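Local coordinates for Xaa-Pro dipeptidase (Pyrococcus horikoshii, PDB 1WY2), which probably hydrolyses dipeptides that carry a C-terminal proline behind a nonpolar residue, working as a metal-dependent homodimer, at residues Q248-A251 with V252-A255; R269-I272 with A273-Y277; Y61-A64 with K65-S68; L97-G100 with F101-L105; K166-Y169 with L170-M173. All blocks are in the same frame, centred on the assembly; numbering follows the deposited sequence.

Along the chain the order is contact 3, contact 4, contact 5, contact 1, contact 2. Contacts 3 and 4 lie in the N-terminal creatinase/prolidase-type domain, on helices 58-67 and 99-108 that connect strands of one mixed sheet, their centres about 26 Å apart. The other three belong to the M24 metallopeptidase domain. Contacts 1 and 2 end the successive helices 235-254 and 261-274, have centres about 15 Å apart, and touch through Lys250 CB and Ile271 CD1. Contact 5, on helix 160-173, has its centre about 30 Å from that of contact 1. Contacts 4 and 5 both meet the second subunit, so each domain contributes a helix to the dimer.

Contact 1: Q248-A251 with V252-A255; sequences QKKA and VESA
Ser254 turns its hydroxyl back onto the carbonyl of Lys250 in the last turn of helix 235-254, a helix of the M24 pita-bread domain. Among the backbone bonds, Val252 N to Gln248 O is nearly straight (3.0 Å, 167° at the hydrogen), and Glu253 N reaches Lys249 O in the same i to i+4 pattern. Toward the helix end the backbone bonds weaken: those from Ser254 N to the oxygens of Lys250 and Ala251, and from Ala255 N to Ala251 O, are bent and weak. A side-chain bond adds to them: Ser254 OG donates to Lys250 O at 2.8 Å, from above the carbonyl plane. Its chi1 of -59° keeps OG beside the serine's own backbone N, facing the preceding turn.

On the buried side the methyl Val252 CG2 lies against the amide of Gln248, 3.6 Å from NE2, the two side chains crossing at a slant. That amide is fixed by outside partners: NE2 bonds to Asp331 and OE1 to Arg348. Ala251 and Val252 rest on Ile315 of strand 312-321, next to the metal ligand Glu316; Ala255 touches Ile333 of strand 325-336, which carries the ligand Glu330.

On the solvent side the charges meet indirectly. Lys250 NZ and Glu253 OE2 remain 5.0 Å apart, and one water spans them, accepting from NZ at 3.1 Å and donating to OE2 at 3.0 Å.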
# COMPACT_ATOMS: atom_id res chain seq x y z
N GLN A 248 20.56 -19.57 9.23
CA GLN A 248 20.49 -18.79 8.00
C GLN A 248 21.57 -19.24 7.02
O GLN A 248 21.30 -19.45 5.84
CB GLN A 248 20.63 -17.30 8.32
CG GLN A 248 20.07 -16.35 7.25
CD GLN A 248 21.09 -15.95 6.20
OE1 GLN A 248 22.27 -16.26 6.31
NE2 GLN A 248 20.63 -15.23 5.18
N LYS A 249 22.79 -19.40 7.52
CA LYS A 249 23.90 -19.82 6.66
C LYS A 249 23.64 -21.19 6.05
O LYS A 249 23.87 -21.40 4.86
CB LYS A 249 25.21 -19.85 7.45
CG LYS A 249 25.80 -18.48 7.72
CD LYS A 249 27.10 -18.60 8.51
CE LYS A 249 28.12 -19.46 7.77
NZ LYS A 249 29.35 -19.68 8.58
N LYS A 250 23.16 -22.13 6.87
CA LYS A 250 22.88 -23.48 6.39
C LYS A 250 21.78 -23.47 5.33
O LYS A 250 21.89 -24.16 4.32
CB LYS A 250 22.47 -24.37 7.57
CG LYS A 250 22.29 -25.84 7.20
CD LYS A 250 23.61 -26.46 6.74
CE LYS A 250 23.45 -27.94 6.45
NZ LYS A 250 24.74 -28.55 6.01
N ALA A 251 20.73 -22.69 5.56
CA ALA A 251 19.63 -22.61 4.61
C ALA A 251 20.11 -22.04 3.28
O ALA A 251 19.78 -22.57 2.22
CB ALA A 251 18.50 -21.77 5.17
N VAL A 252 20.88 -20.96 3.32
CA VAL A 252 21.38 -20.36 2.09
C VAL A 252 22.24 -21.37 1.32
O VAL A 252 22.12 -21.51 0.11
CB VAL A 252 22.24 -19.10 2.37
CG1 VAL A 252 22.87 -18.61 1.08
CG2 VAL A 252 21.36 -18.00 2.98
N GLU A 253 23.10 -22.09 2.05
CA GLU A 253 23.97 -23.09 1.44
C GLU A 253 23.20 -24.28 0.87
O GLU A 253 23.69 -24.97 -0.03
CB GLU A 253 24.99 -23.60 2.46
CG GLU A 253 25.96 -22.54 2.97
CD GLU A 253 26.78 -23.01 4.17
OE1 GLU A 253 27.63 -22.23 4.65
OE2 GLU A 253 26.56 -24.15 4.64
N SER A 254 22.00 -24.51 1.39
CA SER A 254 21.16 -25.62 0.95
C SER A 254 20.21 -25.25 -0.19
O SER A 254 19.63 -26.13 -0.84
CB SER A 254 20.34 -26.15 2.13
OG SER A 254 21.19 -26.60 3.18
N ALA A 255 20.03 -23.95 -0.42
CA ALA A 255 19.14 -23.48 -1.48
C ALA A 255 19.70 -23.82 -2.86
O ALA A 255 20.78 -23.36 -3.23
CB ALA A 255 18.93 -21.98 -1.35
O HOH W 1 25.91 -26.93 3.66

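Contact 2: R269-I272 with A273-Y277; sequences RNII and AEYGY
Ile271 and Tyr275 lie side by side and point the same way, whereas Ile272 and Tyr277 cross at about a right angle; these two pairs frame the C-terminal end of helix 261-274. In the first pair Ile271 CG2, anti to its own N, comes within 4.0 Å of Tyr275 CE1. The ring also turns an edge to the helix, with CD1 3.0 Å from Ile271 O and that oxygen near the ring plane. Its far end is held by a hydrogen bond between OH and Glu246 on helix 235-254.

The second pair depends on a Schellman motif. Gly276 has a positive phi of 87°, which turns the chain out of the helix, so that Tyr277 N reaches Ile272 O at 3.1 Å (151° at the hydrogen) and Gly276 N reaches Ala273 O at 2.8 Å. The turn brings Tyr277 CB to 3.7 Å from Ile272 CG2, the apolar contact that commonly accompanies this motif, while the side chain also packs on Ile319 and Ile321 of strand 312-321 and its OH bonds with Glu239.

Before the turn, Ala273 N to Arg269 O is still a regular helical bond of 2.8 Å, but both bonds of Tyr275 N, to Ile271 O and Ile272 O, are weak. The chemistry implies a division of labour: Ile272 O gains a sound donor from beyond the glycine, while Ile271 O faces the slightly positive C-H edge of the Tyr275 ring, a contact that is probably mildly favourable.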
# COMPACT_ATOMS: atom_id res chain seq x y z
N ARG A 269 14.49 -24.56 10.20
CA ARG A 269 13.60 -24.83 11.32
C ARG A 269 14.09 -25.96 12.21
O ARG A 269 13.98 -25.87 13.44
CB ARG A 269 12.18 -25.13 10.82
CG ARG A 269 11.11 -25.02 11.90
CD ARG A 269 9.72 -25.00 11.29
NE ARG A 269 9.58 -23.90 10.33
CZ ARG A 269 9.34 -22.64 10.67
NH1 ARG A 269 9.21 -22.29 11.94
NH2 ARG A 269 9.27 -21.71 9.72
N ASN A 270 14.63 -27.02 11.61
CA ASN A 270 15.13 -28.15 12.40
C ASN A 270 16.33 -27.75 13.25
O ASN A 270 16.49 -28.24 14.37
CB ASN A 270 15.49 -29.33 11.49
CG ASN A 270 14.27 -30.00 10.88
OD1 ASN A 270 13.17 -29.92 11.42
ND2 ASN A 270 14.47 -30.67 9.75
N ILE A 271 17.17 -26.87 12.72
CA ILE A 271 18.35 -26.40 13.45
C ILE A 271 17.91 -25.63 14.69
O ILE A 271 18.38 -25.88 15.79
CB ILE A 271 19.22 -25.48 12.56
CG1 ILE A 271 19.98 -26.34 11.53
CG2 ILE A 271 20.19 -24.68 13.41
CD1 ILE A 271 20.74 -25.54 10.50
N ILE A 272 16.98 -24.69 14.50
CA ILE A 272 16.49 -23.89 15.61
C ILE A 272 15.71 -24.74 16.61
O ILE A 272 15.79 -24.52 17.82
CB ILE A 272 15.60 -22.72 15.09
CG1 ILE A 272 16.48 -21.75 14.29
CG2 ILE A 272 14.94 -22.00 16.26
CD1 ILE A 272 15.72 -20.60 13.66
N ALA A 273 14.96 -25.72 16.11
CA ALA A 273 14.18 -26.60 16.98
C ALA A 273 15.09 -27.48 17.83
O ALA A 273 14.78 -27.76 18.99
CB ALA A 273 13.23 -27.45 16.15
N GLU A 274 16.20 -27.92 17.26
CA GLU A 274 17.15 -28.77 17.98
C GLU A 274 17.72 -28.05 19.20
O GLU A 274 18.05 -28.69 20.21
CB GLU A 274 18.30 -29.21 17.07
CG GLU A 274 17.92 -30.28 16.06
CD GLU A 274 19.13 -30.79 15.29
OE1 GLU A 274 19.75 -30.00 14.55
OE2 GLU A 274 19.46 -31.99 15.44
N TYR A 275 17.84 -26.73 19.12
CA TYR A 275 18.35 -25.96 20.24
C TYR A 275 17.24 -25.67 21.24
O TYR A 275 17.48 -25.07 22.29
CB TYR A 275 18.96 -24.63 19.76
CG TYR A 275 20.32 -24.77 19.10
CD1 TYR A 275 20.45 -24.79 17.71
CD2 TYR A 275 21.47 -24.89 19.87
CE1 TYR A 275 21.71 -24.92 17.11
CE2 TYR A 275 22.73 -25.02 19.28
CZ TYR A 275 22.84 -25.03 17.90
OH TYR A 275 24.08 -25.14 17.31
N GLY A 276 16.02 -26.08 20.92
CA GLY A 276 14.89 -25.87 21.81
C GLY A 276 14.17 -24.54 21.66
O GLY A 276 13.35 -24.18 22.51
N TYR A 277 14.45 -23.83 20.57
CA TYR A 277 13.84 -22.53 20.32
C TYR A 277 12.77 -22.57 19.22
O TYR A 277 12.34 -21.53 18.72
CB TYR A 277 14.91 -21.51 19.92
CG TYR A 277 15.75 -21.00 21.07
CD1 TYR A 277 15.25 -20.05 21.96
CD2 TYR A 277 17.05 -21.46 21.26
CE1 TYR A 277 16.02 -19.57 23.02
CE2 TYR A 277 17.84 -20.98 22.32
CZ TYR A 277 17.31 -20.04 23.19
OH TYR A 277 18.07 -19.57 24.24

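Contact 3: Y61-A64 with K65-S68; sequences YEMA and KEES
Ala64 O is gripped by two backbone N-H groups at the end of helix 58-67: Ser68 N donates soundly at 2.8 Å (157° at the hydrogen), and Glu67 N adds a weak, strongly bent bond at 3.1 Å. Met63 O is shared in the same fashion, between a sounder bond from Glu67 N and a weak one from Glu66 N. Both carbonyls are bifurcated acceptors: the i+4 bond stays the sounder and a weak i+3 bond is added. One turn earlier, Lys65 N to Tyr61 O is a regular helical bond of 2.8 Å, with 165° at the hydrogen.

The side chains add contacts one turn apart. Met63 leaves with CG anti to its backbone N, and the bend at chi2 (55°) then lays SD 3.7 Å from Glu67 CD, the two chains crossing at a slant. In the neighbouring pair, the extended Lys65 passes its CD 4.1 Å from Tyr61 OH, obliquely to the ring. Lys65 NZ ends 5.1 Å from Glu62 OE1, which leaves at most a through-space attraction between opposite charges.

Helix 58-67 is the crossover of a beta-alpha-beta unit between the parallel strands 51-57 and 72-75. Ala64 packs on Val56 and Val72, one from each strand, Tyr61 packs on Val72 and Lys74, and Ser68 OG bonds to Ile70 O as the chain heads for strand 72-75, outermost in the sheet within this chain.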
# COMPACT_ATOMS: atom_id res chain seq x y z
N TYR A 61 -4.93 7.89 -19.73
CA TYR A 61 -4.74 7.60 -21.15
C TYR A 61 -3.41 8.02 -21.76
O TYR A 61 -2.67 7.19 -22.27
CB TYR A 61 -5.88 8.21 -21.96
CG TYR A 61 -5.81 7.86 -23.43
CD1 TYR A 61 -5.96 6.54 -23.86
CD2 TYR A 61 -5.56 8.85 -24.39
CE1 TYR A 61 -5.87 6.21 -25.21
CE2 TYR A 61 -5.47 8.53 -25.74
CZ TYR A 61 -5.62 7.21 -26.15
OH TYR A 61 -5.52 6.89 -27.48
N GLU A 62 -3.11 9.32 -21.71
CA GLU A 62 -1.88 9.83 -22.29
C GLU A 62 -0.61 9.12 -21.85
O GLU A 62 0.23 8.75 -22.67
CB GLU A 62 -1.76 11.33 -22.03
CG GLU A 62 -2.81 12.17 -22.75
CD GLU A 62 -2.83 11.92 -24.25
OE1 GLU A 62 -1.78 12.10 -24.90
OE2 GLU A 62 -3.90 11.55 -24.78
N MET A 63 -0.46 8.92 -20.54
CA MET A 63 0.73 8.26 -20.02
C MET A 63 0.75 6.78 -20.39
O MET A 63 1.79 6.23 -20.74
CB MET A 63 0.81 8.42 -18.50
CG MET A 63 2.08 7.85 -17.89
SD MET A 63 3.57 8.54 -18.65
CE MET A 63 3.62 10.16 -17.86
N ALA A 64 -0.41 6.14 -20.30
CA ALA A 64 -0.53 4.72 -20.62
C ALA A 64 -0.16 4.50 -22.08
O ALA A 64 0.59 3.58 -22.42
CB ALA A 64 -1.95 4.23 -20.35
N LYS A 65 -0.70 5.36 -22.94
CA LYS A 65 -0.44 5.29 -24.38
C LYS A 65 1.05 5.36 -24.67
O LYS A 65 1.54 4.75 -25.61
CB LYS A 65 -1.16 6.45 -25.08
CG LYS A 65 -0.87 6.59 -26.56
CD LYS A 65 -1.55 7.83 -27.13
CE LYS A 65 -1.18 8.05 -28.59
NZ LYS A 65 -1.81 9.28 -29.14
N GLU A 66 1.78 6.10 -23.83
CA GLU A 66 3.21 6.27 -24.00
C GLU A 66 4.07 5.11 -23.48
O GLU A 66 5.14 4.85 -24.02
CB GLU A 66 3.65 7.57 -23.33
CG GLU A 66 5.13 7.89 -23.48
CD GLU A 66 5.53 9.13 -22.71
OE1 GLU A 66 4.90 10.19 -22.91
OE2 GLU A 66 6.48 9.05 -21.90
N GLU A 67 3.60 4.43 -22.44
CA GLU A 67 4.38 3.34 -21.85
C GLU A 67 3.93 1.92 -22.17
O GLU A 67 4.71 0.98 -22.06
CB GLU A 67 4.43 3.51 -20.33
CG GLU A 67 4.73 4.94 -19.89
CD GLU A 67 4.88 5.07 -18.39
OE1 GLU A 67 3.99 4.61 -17.64
OE2 GLU A 67 5.90 5.65 -17.94
N SER A 68 2.67 1.76 -22.56
CA SER A 68 2.12 0.45 -22.86
C SER A 68 2.59 -0.16 -24.18
O SER A 68 2.69 0.53 -25.19
CB SER A 68 0.59 0.51 -22.87
OG SER A 68 0.03 -0.76 -23.19

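Contact 4: L97-G100 with F101-L105; sequences LPYG and FIEEL
Phe101 meets Leu97 where the chain enters helix 99-108, the crossover of a beta-alpha-beta unit between strands 90-93 and 113-116; Pro98 takes the N-cap position. Leu97 sets its CD2 in the plane of the Phe101 ring at the edge, 3.8 Å from ring atom CD2, while Leu97 CD1 lies obliquely at 3.7 Å from the same ring atom. The Pro98 ring adds CG at 3.9 Å from Phe101 CB, and outside the contact the ring of Tyr44 meets the phenyl with its plane nearly parallel.

Ile102 N donates to the carbonyl of the N-cap residue, Pro98 O, at 3.1 Å (161° at the hydrogen). Its CG1 touches Leu97 CD2, and the side chain continues into the core against Ile93 and Phe114.

Glu103 repeats the bond to Tyr99 O and also makes a CH-pi contact: CG stands 3.9 Å from the centroid of the Tyr99 ring and 17° off its normal. The chain then bends at chi2, which carries the carboxylate along the ring so that OE2 is 3.5 Å from Tyr99 CE1, the ring and carboxylate planes 26° apart. Tyr99 also packs on Ile102 of the second subunit, and Leu97, Tyr99 and Gly100 exchange backbone hydrogen bonds with that subunit, so this first turn is part of the dimer interface.

Glu104 N closes the next bond, to Gly100 O, while its carboxylate is engaged by Lys108. Leu105 turns back toward the start of the helix, where its CD1 meets Leu97 CD2 at 4.1 Å.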
# COMPACT_ATOMS: atom_id res chain seq x y z
N LEU A 97 -8.79 -10.00 -7.30
CA LEU A 97 -9.94 -9.20 -7.73
C LEU A 97 -10.98 -9.14 -6.61
O LEU A 97 -11.45 -10.18 -6.14
CB LEU A 97 -10.56 -9.78 -9.00
CG LEU A 97 -11.32 -8.75 -9.84
CD1 LEU A 97 -10.35 -7.66 -10.30
CD2 LEU A 97 -11.97 -9.43 -11.04
N PRO A 98 -11.36 -7.93 -6.19
CA PRO A 98 -12.35 -7.73 -5.12
C PRO A 98 -13.80 -8.12 -5.41
O PRO A 98 -14.28 -8.05 -6.54
CB PRO A 98 -12.19 -6.25 -4.78
CG PRO A 98 -11.83 -5.64 -6.10
CD PRO A 98 -10.82 -6.63 -6.66
N TYR A 99 -14.48 -8.54 -4.35
CA TYR A 99 -15.88 -8.97 -4.40
C TYR A 99 -16.80 -7.97 -5.11
O TYR A 99 -17.56 -8.34 -6.00
CB TYR A 99 -16.38 -9.21 -2.98
CG TYR A 99 -17.83 -9.64 -2.89
CD1 TYR A 99 -18.23 -10.91 -3.30
CD2 TYR A 99 -18.80 -8.77 -2.39
CE1 TYR A 99 -19.56 -11.31 -3.22
CE2 TYR A 99 -20.13 -9.16 -2.31
CZ TYR A 99 -20.50 -10.43 -2.72
OH TYR A 99 -21.82 -10.81 -2.63
N GLY A 100 -16.72 -6.71 -4.70
CA GLY A 100 -17.56 -5.68 -5.28
C GLY A 100 -17.43 -5.56 -6.78
O GLY A 100 -18.43 -5.40 -7.49
N PHE A 101 -16.20 -5.63 -7.27
CA PHE A 101 -15.95 -5.52 -8.70
C PHE A 101 -16.51 -6.73 -9.45
O PHE A 101 -17.08 -6.59 -10.53
CB PHE A 101 -14.44 -5.41 -8.96
CG PHE A 101 -14.09 -5.06 -10.37
CD1 PHE A 101 -14.38 -3.80 -10.88
CD2 PHE A 101 -13.49 -6.00 -11.20
CE1 PHE A 101 -14.08 -3.48 -12.20
CE2 PHE A 101 -13.18 -5.68 -12.53
CZ PHE A 101 -13.48 -4.42 -13.02
N ILE A 102 -16.35 -7.91 -8.87
CA ILE A 102 -16.86 -9.14 -9.48
C ILE A 102 -18.38 -9.11 -9.59
O ILE A 102 -18.94 -9.59 -10.57
CB ILE A 102 -16.43 -10.38 -8.68
CG1 ILE A 102 -14.91 -10.55 -8.76
CG2 ILE A 102 -17.15 -11.61 -9.21
CD1 ILE A 102 -14.37 -11.69 -7.94
N GLU A 103 -19.04 -8.55 -8.58
CA GLU A 103 -20.50 -8.47 -8.61
C GLU A 103 -20.93 -7.56 -9.76
O GLU A 103 -21.95 -7.80 -10.40
CB GLU A 103 -21.03 -7.95 -7.28
CG GLU A 103 -20.91 -8.95 -6.14
CD GLU A 103 -21.57 -10.28 -6.46
OE1 GLU A 103 -22.79 -10.29 -6.75
OE2 GLU A 103 -20.89 -11.32 -6.42
N GLU A 104 -20.15 -6.51 -10.00
CA GLU A 104 -20.44 -5.58 -11.09
C GLU A 104 -20.36 -6.32 -12.42
O GLU A 104 -21.24 -6.21 -13.27
CB GLU A 104 -19.44 -4.43 -11.09
CG GLU A 104 -19.69 -3.36 -10.04
CD GLU A 104 -20.90 -2.50 -10.36
OE1 GLU A 104 -22.03 -3.05 -10.41
OE2 GLU A 104 -20.73 -1.28 -10.56
N LEU A 105 -19.28 -7.08 -12.60
CA LEU A 105 -19.06 -7.84 -13.83
C LEU A 105 -20.21 -8.81 -14.08
O LEU A 105 -20.63 -9.01 -15.22
CB LEU A 105 -17.74 -8.61 -13.74
CG LEU A 105 -16.46 -7.77 -13.65
CD1 LEU A 105 -15.28 -8.67 -13.32
CD2 LEU A 105 -16.23 -7.05 -14.96

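Contact 5: K166-Y169 with L170-M173; sequences KVEY and LMKM
A Met-aromatic pair, Met173 with Tyr169, lies on helix 160-173 of the M24 domain, along a side where the helix meets the second subunit. The thioether chain crosses one face of the ring: Met173 CG is 3.7 Å from the ring centroid and 21° off the normal, displaced toward the rim, with its nearest ring atom, CE1, at 3.5 Å. SD follows obliquely at 4.5 Å from the centroid, on the side of the hydroxyl. Torsions explain the overlap: Tyr169 has CG anti to its N (chi1 172°), sending the ring toward the C-terminal end, while Met173 CG is anti to its carbonyl carbon (chi1 -64°), which sets it over the ring, and the bend at chi2 brings SD toward the hydroxyl end. Beneath the pair, Met173 N donates to Tyr169 O at 3.0 Å, a sound helical bond.

Regular i to i+4 bonds also run from Leu170, Met171 and Lys172 to the carbonyls of Lys166, Val167 and Glu168 respectively. Met171 CE comes 4.2 Å from Glu168 CG, and its side chain packs inward on Ile142 and Ala146 of helix 130-153.

The charged residues one turn apart find their ionic partners across the dimer. Within the chain Glu168 OE1 and Lys172 NZ are 5.4 Å apart and not in contact. Glu168 OE1 instead pairs ionically with Lys172 of the second subunit, and Lys172 NZ with Glu168 of that subunit, a reciprocal exchange that probably favours the charged forms of both. Glu168 OE2 in turn bonds to Thr183. A water links the two inside the subunit, donating to Glu168 OE1 at 2.7 Å and accepting only a weak bond from Lys172 NZ at 3.5 Å.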
# COMPACT_ATOMS: atom_id res chain seq x y z
N LYS A 166 16.25 8.60 8.27
CA LYS A 166 17.54 8.86 7.64
C LYS A 166 17.89 7.87 6.54
O LYS A 166 18.35 8.27 5.47
CB LYS A 166 18.64 8.85 8.71
CG LYS A 166 20.04 9.19 8.19
CD LYS A 166 20.15 10.65 7.80
CE LYS A 166 21.58 11.00 7.38
NZ LYS A 166 22.56 10.75 8.47
N VAL A 167 17.67 6.58 6.78
CA VAL A 167 18.01 5.58 5.77
C VAL A 167 17.02 5.55 4.61
O VAL A 167 17.37 5.16 3.50
CB VAL A 167 18.16 4.17 6.38
CG1 VAL A 167 19.18 4.20 7.50
CG2 VAL A 167 16.83 3.65 6.87
N GLU A 168 15.78 5.95 4.87
CA GLU A 168 14.80 5.96 3.79
C GLU A 168 15.13 7.12 2.86
O GLU A 168 14.91 7.04 1.65
CB GLU A 168 13.38 6.07 4.36
CG GLU A 168 12.97 4.79 5.11
CD GLU A 168 11.58 4.85 5.70
OE1 GLU A 168 11.07 5.97 5.92
OE2 GLU A 168 11.01 3.77 5.96
N TYR A 169 15.66 8.20 3.43
CA TYR A 169 16.06 9.35 2.64
C TYR A 169 17.26 8.93 1.79
O TYR A 169 17.33 9.25 0.61
CB TYR A 169 16.45 10.52 3.55
CG TYR A 169 17.06 11.70 2.83
CD1 TYR A 169 18.45 11.82 2.69
CD2 TYR A 169 16.26 12.70 2.28
CE1 TYR A 169 19.02 12.90 2.02
CE2 TYR A 169 16.82 13.79 1.60
CZ TYR A 169 18.20 13.88 1.47
OH TYR A 169 18.76 14.95 0.81
N LEU A 170 18.19 8.20 2.40
CA LEU A 170 19.37 7.74 1.68
C LEU A 170 18.98 6.85 0.50
O LEU A 170 19.54 6.98 -0.59
CB LEU A 170 20.31 6.97 2.62
CG LEU A 170 21.55 6.36 1.96
CD1 LEU A 170 22.48 7.48 1.50
CD2 LEU A 170 22.27 5.45 2.94
N MET A 171 18.02 5.95 0.71
CA MET A 171 17.60 5.06 -0.37
C MET A 171 17.04 5.85 -1.54
O MET A 171 17.35 5.57 -2.70
CB MET A 171 16.55 4.06 0.14
CG MET A 171 17.12 2.98 1.05
SD MET A 171 16.05 1.52 1.21
CE MET A 171 14.88 2.09 2.47
N LYS A 172 16.22 6.85 -1.25
CA LYS A 172 15.63 7.68 -2.30
C LYS A 172 16.69 8.47 -3.05
O LYS A 172 16.62 8.60 -4.28
CB LYS A 172 14.62 8.65 -1.69
CG LYS A 172 13.42 7.97 -1.07
CD LYS A 172 12.60 8.94 -0.22
CE LYS A 172 11.60 8.18 0.64
NZ LYS A 172 10.84 9.09 1.54
N MET A 173 17.67 8.98 -2.33
CA MET A 173 18.72 9.76 -2.98
C MET A 173 19.67 8.87 -3.77
O MET A 173 20.49 9.36 -4.54
CB MET A 173 19.47 10.59 -1.94
CG MET A 173 18.59 11.64 -1.26
SD MET A 173 17.92 12.91 -2.39
CE MET A 173 16.55 12.07 -3.14
O HOH W 2 10.50 8.37 4.91